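Enone reductase CLA-ER (Lactobacillus plantarum, PDB 4QLY) reduces enone fatty acids with the help of bound FMN, a key step of the gut-bacterial pathway that saturates polyunsaturated fatty acids. Local coordinates at the flavin mononucleotide site and the interface of chains A and B. Coordinates in Å, arbitrary orientation; residue numbers count along the deposited sequence, not the author numbering. Chains: chain A/B, Enone reductase CLA-ER.

Contact 1: the flavin mononucleotide site. Residues chain A 22-24, 26, 79-80, 83, 167-171, 206, 208; chain B 50-54, 146. With FMN (flavin mononucleotide), chain C.
A:Arg26 covers more of the flavin mononucleotide than any other residue of the site, hiding 43 Å². Its chain runs extended from CG to NE and grips the pyrimidine edge side-on. A:Arg26 NE donates to FMN O2 at 2.7 Å, tilted from the guanidinium plane. A:Arg26 NH2 meets FMN N1 at 3.2 Å, nearly in plane. Such a charge beside N1 and O2 would probably stabilise the anionic reduced flavin. On the adjoining edge A:Asn80 pairs its amide with the ring: A:Asn80 OD1 accepts from FMN N3 at 2.8 Å on an in-plane lone pair, and ND2 donates to FMN O4 at 3.0 Å. ND2 also reaches the carbonyl of A:Gly171, which fixes the flip of the amide. An alanine in place of A:Asn80 would remove the bonds to FMN N3 and O4 and the tie to A:Gly171 O, and would probably leave the pyrimidine edge less firmly oriented. The backbone N of A:Ser170 donates to FMN N5 at 3.0 Å. A:Phe169 lays CA over the central flavin ring, whereas chain B sets B:Ala52 CA over the dimethylbenzene ring and B:Ile146 CG2 against methyl C7M. At the phosphate, A:Arg22, bent at chi2 and chi3, approaches end-on; A:Arg22 NH1 meets FMN O3P at 2.8 Å, nearly straight (168° at H), and NH2 turns to O2P. A:Ser24 OG also donates to O3P, and A:Arg208 NH2 forms a salt bridge with FMN O2P at 2.8 Å. B:Pro50 CD lies over one face of the A:Arg22 guanidinium. This nitroreductase-family pocket, built from both chains, holds the redox cofactor on which enone reduction depends.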
# COMPACT_ATOMS: atom_id res chain seq x y z
N ARG A 22 -11.74 -9.58 -5.13
CA ARG A 22 -10.83 -8.86 -6.00
C ARG A 22 -9.76 -9.80 -6.55
O ARG A 22 -9.05 -10.45 -5.78
CB ARG A 22 -10.16 -7.69 -5.26
CG ARG A 22 -9.18 -6.92 -6.14
CD ARG A 22 -7.95 -6.45 -5.36
NE ARG A 22 -7.24 -7.56 -4.73
CZ ARG A 22 -6.42 -8.40 -5.35
NH1 ARG A 22 -6.21 -8.30 -6.66
NH2 ARG A 22 -5.82 -9.36 -4.66
N HIS A 23 -9.64 -9.88 -7.87
CA HIS A 23 -8.51 -10.56 -8.50
C HIS A 23 -7.87 -9.65 -9.53
O HIS A 23 -8.47 -8.64 -9.93
CB HIS A 23 -8.93 -11.88 -9.16
CG HIS A 23 -9.94 -12.65 -8.37
ND1 HIS A 23 -9.59 -13.48 -7.33
CD2 HIS A 23 -11.29 -12.70 -8.46
CE1 HIS A 23 -10.69 -14.01 -6.81
NE2 HIS A 23 -11.73 -13.54 -7.46
N SER A 24 -6.66 -9.98 -9.95
CA SER A 24 -6.03 -9.28 -11.04
C SER A 24 -6.68 -9.70 -12.36
O SER A 24 -6.49 -10.84 -12.84
CB SER A 24 -4.53 -9.55 -11.08
OG SER A 24 -3.89 -8.87 -10.02
N ARG A 26 -6.74 -9.24 -16.30
CA ARG A 26 -5.67 -8.83 -17.21
C ARG A 26 -6.15 -8.73 -18.65
O ARG A 26 -5.40 -8.33 -19.55
CB ARG A 26 -4.49 -9.80 -17.11
CG ARG A 26 -3.83 -9.85 -15.73
CD ARG A 26 -2.61 -10.78 -15.72
NE ARG A 26 -1.89 -10.69 -14.45
CZ ARG A 26 -2.16 -11.44 -13.38
NH1 ARG A 26 -3.13 -12.34 -13.42
NH2 ARG A 26 -1.47 -11.28 -12.25
N PHE A 79 5.20 -8.57 -21.56
CA PHE A 79 4.27 -9.53 -20.97
C PHE A 79 3.08 -8.83 -20.28
O PHE A 79 2.07 -9.47 -20.01
CB PHE A 79 4.99 -10.47 -20.00
CG PHE A 79 5.19 -9.92 -18.61
CD1 PHE A 79 6.28 -9.12 -18.31
CD2 PHE A 79 4.29 -10.23 -17.60
CE1 PHE A 79 6.45 -8.63 -17.03
CE2 PHE A 79 4.47 -9.74 -16.33
CZ PHE A 79 5.55 -8.94 -16.04
N ASN A 80 3.21 -7.53 -20.04
CA ASN A 80 2.10 -6.71 -19.54
C ASN A 80 1.34 -5.93 -20.62
O ASN A 80 0.49 -5.08 -20.32
CB ASN A 80 2.62 -5.72 -18.48
CG ASN A 80 2.99 -6.42 -17.17
OD1 ASN A 80 2.37 -7.43 -16.80
ND2 ASN A 80 4.00 -5.90 -16.48
N GLN A 83 -2.79 -6.25 -20.71
CA GLN A 83 -3.55 -5.36 -19.83
C GLN A 83 -3.56 -3.97 -20.41
O GLN A 83 -4.61 -3.33 -20.49
CB GLN A 83 -2.95 -5.30 -18.41
CG GLN A 83 -2.80 -6.62 -17.71
CD GLN A 83 -1.48 -7.30 -18.02
OE1 GLN A 83 -1.18 -7.59 -19.18
NE2 GLN A 83 -0.69 -7.56 -16.98
N ASN A 167 -5.83 -4.37 -12.59
CA ASN A 167 -4.60 -5.09 -12.38
C ASN A 167 -3.48 -4.13 -12.04
O ASN A 167 -3.25 -3.17 -12.79
CB ASN A 167 -4.22 -5.91 -13.60
CG ASN A 167 -2.81 -6.46 -13.49
OD1 ASN A 167 -1.97 -6.23 -14.36
ND2 ASN A 167 -2.54 -7.16 -12.39
N ALA A 168 -2.81 -4.37 -10.91
CA ALA A 168 -1.61 -3.62 -10.57
C ALA A 168 -0.42 -4.30 -11.22
O ALA A 168 -0.33 -5.53 -11.23
CB ALA A 168 -1.41 -3.54 -9.05
N PHE A 169 0.51 -3.51 -11.73
CA PHE A 169 1.70 -4.11 -12.33
C PHE A 169 2.92 -3.21 -12.20
O PHE A 169 2.81 -1.99 -12.22
CB PHE A 169 1.44 -4.46 -13.81
CG PHE A 169 1.14 -3.28 -14.69
CD1 PHE A 169 -0.16 -2.81 -14.84
CD2 PHE A 169 2.16 -2.65 -15.39
CE1 PHE A 169 -0.44 -1.72 -15.65
CE2 PHE A 169 1.89 -1.54 -16.21
CZ PHE A 169 0.59 -1.09 -16.34
N SER A 170 4.08 -3.84 -12.03
CA SER A 170 5.34 -3.10 -11.92
C SER A 170 6.37 -3.74 -12.84
O SER A 170 7.57 -3.46 -12.74
CB SER A 170 5.86 -3.06 -10.47
OG SER A 170 6.08 -4.37 -9.95
N GLY A 171 5.89 -4.58 -13.74
CA GLY A 171 6.75 -5.20 -14.73
C GLY A 171 7.10 -4.15 -15.75
O GLY A 171 6.52 -4.11 -16.84
N THR A 206 -5.74 -17.57 -7.75
CA THR A 206 -4.56 -17.66 -6.89
C THR A 206 -4.95 -18.11 -5.48
O THR A 206 -6.12 -18.08 -5.08
CB THR A 206 -3.77 -16.30 -6.78
OG1 THR A 206 -4.61 -15.28 -6.24
CG2 THR A 206 -3.23 -15.84 -8.14
N ARG A 208 -3.53 -17.97 -1.16
CA ARG A 208 -2.66 -17.30 -0.22
C ARG A 208 -2.13 -18.32 0.78
O ARG A 208 -2.80 -19.33 1.04
CB ARG A 208 -3.40 -16.18 0.52
CG ARG A 208 -3.95 -15.07 -0.37
CD ARG A 208 -2.85 -14.21 -0.95
NE ARG A 208 -3.44 -13.12 -1.73
CZ ARG A 208 -3.81 -13.22 -3.01
NH1 ARG A 208 -3.62 -14.36 -3.68
NH2 ARG A 208 -4.35 -12.18 -3.61
N PRO B 50 -3.17 -8.03 -3.12
CA PRO B 50 -2.28 -8.47 -4.20
C PRO B 50 -0.81 -8.32 -3.81
O PRO B 50 -0.50 -7.69 -2.80
CB PRO B 50 -2.63 -7.52 -5.35
CG PRO B 50 -3.07 -6.26 -4.68
CD PRO B 50 -3.70 -6.67 -3.36
N SER B 51 0.08 -8.91 -4.60
CA SER B 51 1.51 -8.81 -4.36
C SER B 51 2.22 -9.26 -5.63
O SER B 51 1.71 -10.13 -6.33
CB SER B 51 1.94 -9.65 -3.15
OG SER B 51 1.59 -11.01 -3.33
N ALA B 52 3.37 -8.68 -5.92
CA ALA B 52 4.11 -9.07 -7.11
C ALA B 52 4.45 -10.56 -7.04
O ALA B 52 4.93 -11.04 -6.01
CB ALA B 52 5.38 -8.23 -7.27
N CYS B 53 4.14 -11.26 -8.14
CA CYS B 53 4.32 -12.71 -8.27
C CYS B 53 3.67 -13.50 -7.15
O CYS B 53 4.08 -14.61 -6.85
CB CYS B 53 5.82 -13.06 -8.35
SG CYS B 53 6.65 -12.40 -9.85
N ASN B 54 2.64 -12.92 -6.54
CA ASN B 54 1.96 -13.51 -5.39
C ASN B 54 2.91 -14.01 -4.29
O ASN B 54 2.66 -15.04 -3.65
CB ASN B 54 1.04 -14.65 -5.85
CG ASN B 54 -0.01 -15.00 -4.81
OD1 ASN B 54 -0.52 -14.12 -4.13
ND2 ASN B 54 -0.30 -16.30 -4.66
N ILE B 146 6.22 -2.45 -0.76
CA ILE B 146 4.96 -2.32 -1.49
C ILE B 146 3.95 -3.34 -1.00
O ILE B 146 2.79 -3.01 -0.73
CB ILE B 146 5.15 -2.48 -3.03
CG1 ILE B 146 5.95 -1.30 -3.60
CG2 ILE B 146 3.81 -2.56 -3.72
CD1 ILE B 146 6.28 -1.45 -5.09
N1 FMN C . 0.62 -8.83 -12.48
C2 FMN C . 1.12 -8.92 -13.77
O2 FMN C . 0.55 -9.64 -14.58
N3 FMN C . 2.24 -8.23 -14.16
C4 FMN C . 2.89 -7.41 -13.26
O4 FMN C . 3.90 -6.77 -13.61
C4A FMN C . 2.39 -7.31 -11.97
N5 FMN C . 3.03 -6.49 -11.06
C5A FMN C . 2.53 -6.36 -9.79
C6 FMN C . 3.19 -5.50 -8.92
C7 FMN C . 2.74 -5.34 -7.63
C7M FMN C . 3.47 -4.42 -6.70
C8 FMN C . 1.61 -6.02 -7.21
C8M FMN C . 1.14 -5.81 -5.79
C9 FMN C . 0.93 -6.88 -8.08
C9A FMN C . 1.39 -7.06 -9.38
N10 FMN C . 0.75 -7.91 -10.29
C10 FMN C . 1.26 -8.02 -11.58
C1' FMN C . -0.48 -8.71 -9.94
C2' FMN C . -0.09 -9.97 -9.10
O2' FMN C . 0.48 -11.00 -9.88
C3' FMN C . -1.28 -10.59 -8.36
O3' FMN C . -1.77 -9.62 -7.47
C4' FMN C . -0.95 -11.85 -7.53
O4' FMN C . -0.59 -12.95 -8.33
C5' FMN C . -2.18 -12.22 -6.71
O5' FMN C . -3.23 -12.44 -7.62
P FMN C . -4.63 -11.66 -7.50
O1P FMN C . -5.50 -12.04 -8.68
O2P FMN C . -5.34 -11.96 -6.21
O3P FMN C . -4.34 -10.17 -7.60
O HOH W 1 -2.05 -13.60 -10.68
O HOH W 2 -4.64 -13.46 -10.81
O HOH W 3 3.05 -10.38 -10.64

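Contact 2: the interface of chains A and B. Residues chain A 211-212, 214-215, 217; chain B 40, 43-44, 60.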
# COMPACT_ATOMS: atom_id res chain seq x y z
N ALA A 211 -2.24 -17.61 6.90
CA ALA A 211 -1.68 -16.41 7.53
C ALA A 211 -0.97 -16.73 8.86
O ALA A 211 -0.10 -15.99 9.31
CB ALA A 211 -2.78 -15.38 7.76
N LYS A 212 -1.32 -17.86 9.47
CA LYS A 212 -0.66 -18.26 10.70
C LYS A 212 0.84 -18.49 10.47
O LYS A 212 1.63 -18.24 11.36
CB LYS A 212 -1.35 -19.48 11.32
CG LYS A 212 -2.70 -19.13 11.97
CD LYS A 212 -3.42 -20.34 12.55
CE LYS A 212 -2.65 -20.94 13.73
NZ LYS A 212 -2.86 -20.18 15.01
N GLN A 214 2.67 -16.66 8.79
CA GLN A 214 3.29 -15.34 8.64
C GLN A 214 3.10 -14.43 9.86
O GLN A 214 3.49 -13.27 9.84
CB GLN A 214 2.74 -14.66 7.39
CG GLN A 214 3.05 -15.42 6.12
CD GLN A 214 2.46 -14.76 4.90
OE1 GLN A 214 1.24 -14.59 4.79
NE2 GLN A 214 3.33 -14.40 3.96
N THR A 215 2.52 -14.98 10.92
CA THR A 215 2.12 -14.20 12.09
C THR A 215 2.79 -14.67 13.38
O THR A 215 2.74 -15.86 13.72
CB THR A 215 0.58 -14.26 12.27
OG1 THR A 215 -0.07 -13.85 11.06
CG2 THR A 215 0.12 -13.39 13.44
N PHE A 217 3.08 -13.82 17.65
CA PHE A 217 2.63 -13.05 18.79
C PHE A 217 3.84 -12.79 19.66
O PHE A 217 4.50 -13.72 20.12
CB PHE A 217 1.52 -13.78 19.55
CG PHE A 217 0.22 -13.79 18.81
CD1 PHE A 217 -0.02 -14.77 17.84
CD2 PHE A 217 -0.73 -12.82 19.02
CE1 PHE A 217 -1.20 -14.78 17.12
CE2 PHE A 217 -1.92 -12.81 18.31
CZ PHE A 217 -2.16 -13.80 17.35
N GLN B 40 -6.29 -12.79 14.16
CA GLN B 40 -5.71 -13.63 13.11
C GLN B 40 -6.61 -13.66 11.87
O GLN B 40 -6.14 -13.73 10.74
CB GLN B 40 -5.47 -15.05 13.63
CG GLN B 40 -4.71 -15.96 12.66
CD GLN B 40 -3.28 -15.49 12.41
OE1 GLN B 40 -2.36 -15.83 13.15
NE2 GLN B 40 -3.08 -14.70 11.35
N ILE B 43 -6.16 -10.32 9.98
CA ILE B 43 -4.91 -10.41 9.24
C ILE B 43 -5.11 -11.24 7.96
O ILE B 43 -4.69 -10.83 6.87
CB ILE B 43 -3.79 -11.00 10.13
CG1 ILE B 43 -3.36 -9.97 11.20
CG2 ILE B 43 -2.58 -11.43 9.29
CD1 ILE B 43 -2.49 -10.55 12.36
N ALA B 44 -5.77 -12.39 8.09
CA ALA B 44 -6.05 -13.25 6.93
C ALA B 44 -6.87 -12.49 5.88
O ALA B 44 -6.59 -12.57 4.68
CB ALA B 44 -6.78 -14.52 7.37
N PHE B 60 3.78 -10.49 10.01
CA PHE B 60 3.08 -9.77 11.07
C PHE B 60 3.53 -10.17 12.47
O PHE B 60 3.59 -11.37 12.80
CB PHE B 60 1.57 -10.00 10.97
CG PHE B 60 1.04 -9.86 9.57
CD1 PHE B 60 0.72 -8.60 9.06
CD2 PHE B 60 0.88 -10.98 8.77
CE1 PHE B 60 0.24 -8.46 7.76
CE2 PHE B 60 0.40 -10.85 7.46
CZ PHE B 60 0.09 -9.60 6.97
O HOH W 4 -1.34 -17.49 14.90
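A short parallel beta bridge joins the C-terminal strand 215-217 of chain A to strand 58-63 of chain B, pairing A:Thr215 with B:Phe60. Its backbone evidence is the bond from B:Phe60 N to A:Gln214 O, 2.8 Å long, almost straight at the hydrogen (176°) and directed nearly along the C=O axis. Beside it, B:Gln40 of helix 36-46 contributes the largest buried surface of the patch, 87 Å². Its CG lies anti to the backbone N (chi1 -173°) and the chain bends at chi2, bringing the amide tip to tip with A:Thr215. B:Gln40 NE2 donates to A:Thr215 OG1 at 3.1 Å, with the hydroxyl oxygen practically in the amide plane. That hydroxyl, A:Thr215 OG1, in turn gives its hydrogen to A:Ala211 O at 2.8 Å, approaching from above the carbonyl plane, so OG1 works as acceptor and donor at once. This relay ties the tip of B:Gln40 to the 3-10 turn 211-214 of the other chain and should fix the rotation of the hydroxyl. At the other end of the amide, B:Gln40 OE1 meets water 4 at 2.6 Å, and the water connects to the side-chain amine nitrogen NZ of A:Lys212. The lysine chain crosses B:Gln40 at about a right angle, placing A:Lys212 CG 3.7 Å from B:Gln40 CD. Apolar contacts add to the patch: A:Thr215 CG2 points tip to tip at B:Ile43 CD1, and A:Ala211 CB rests 4.0 Å from B:Ala44 CA. Within chain B, B:Ile43 CG2 sits over one face of the B:Phe60 ring, toward its rim, and so links helix to strand beneath the incoming tail. The C-terminal segment of chain A thus lies across the partner, adding a strand beside 58-63 and docking its preceding turn on helix 36-46; two-fold symmetry repeats the exchange with the chains swapped.

The C-alpha centres of contact 1 and contact 2 are about 22 Å apart, and they have no residue in common. Sequence nevertheless connects them on both sides. In chain A, A:Thr206 and A:Arg208 at the phosphate end of contact 1 are followed closely by the 211-214 turn and strand 215-217 of contact 2. In chain B, residues 50-54 lie between helix 36-46 and strand 58-63. Docking of the tail in contact 2 may therefore steady the segments that supply contact 1, and a cofactor site built from both chains suggests that the dimer is the functional unit.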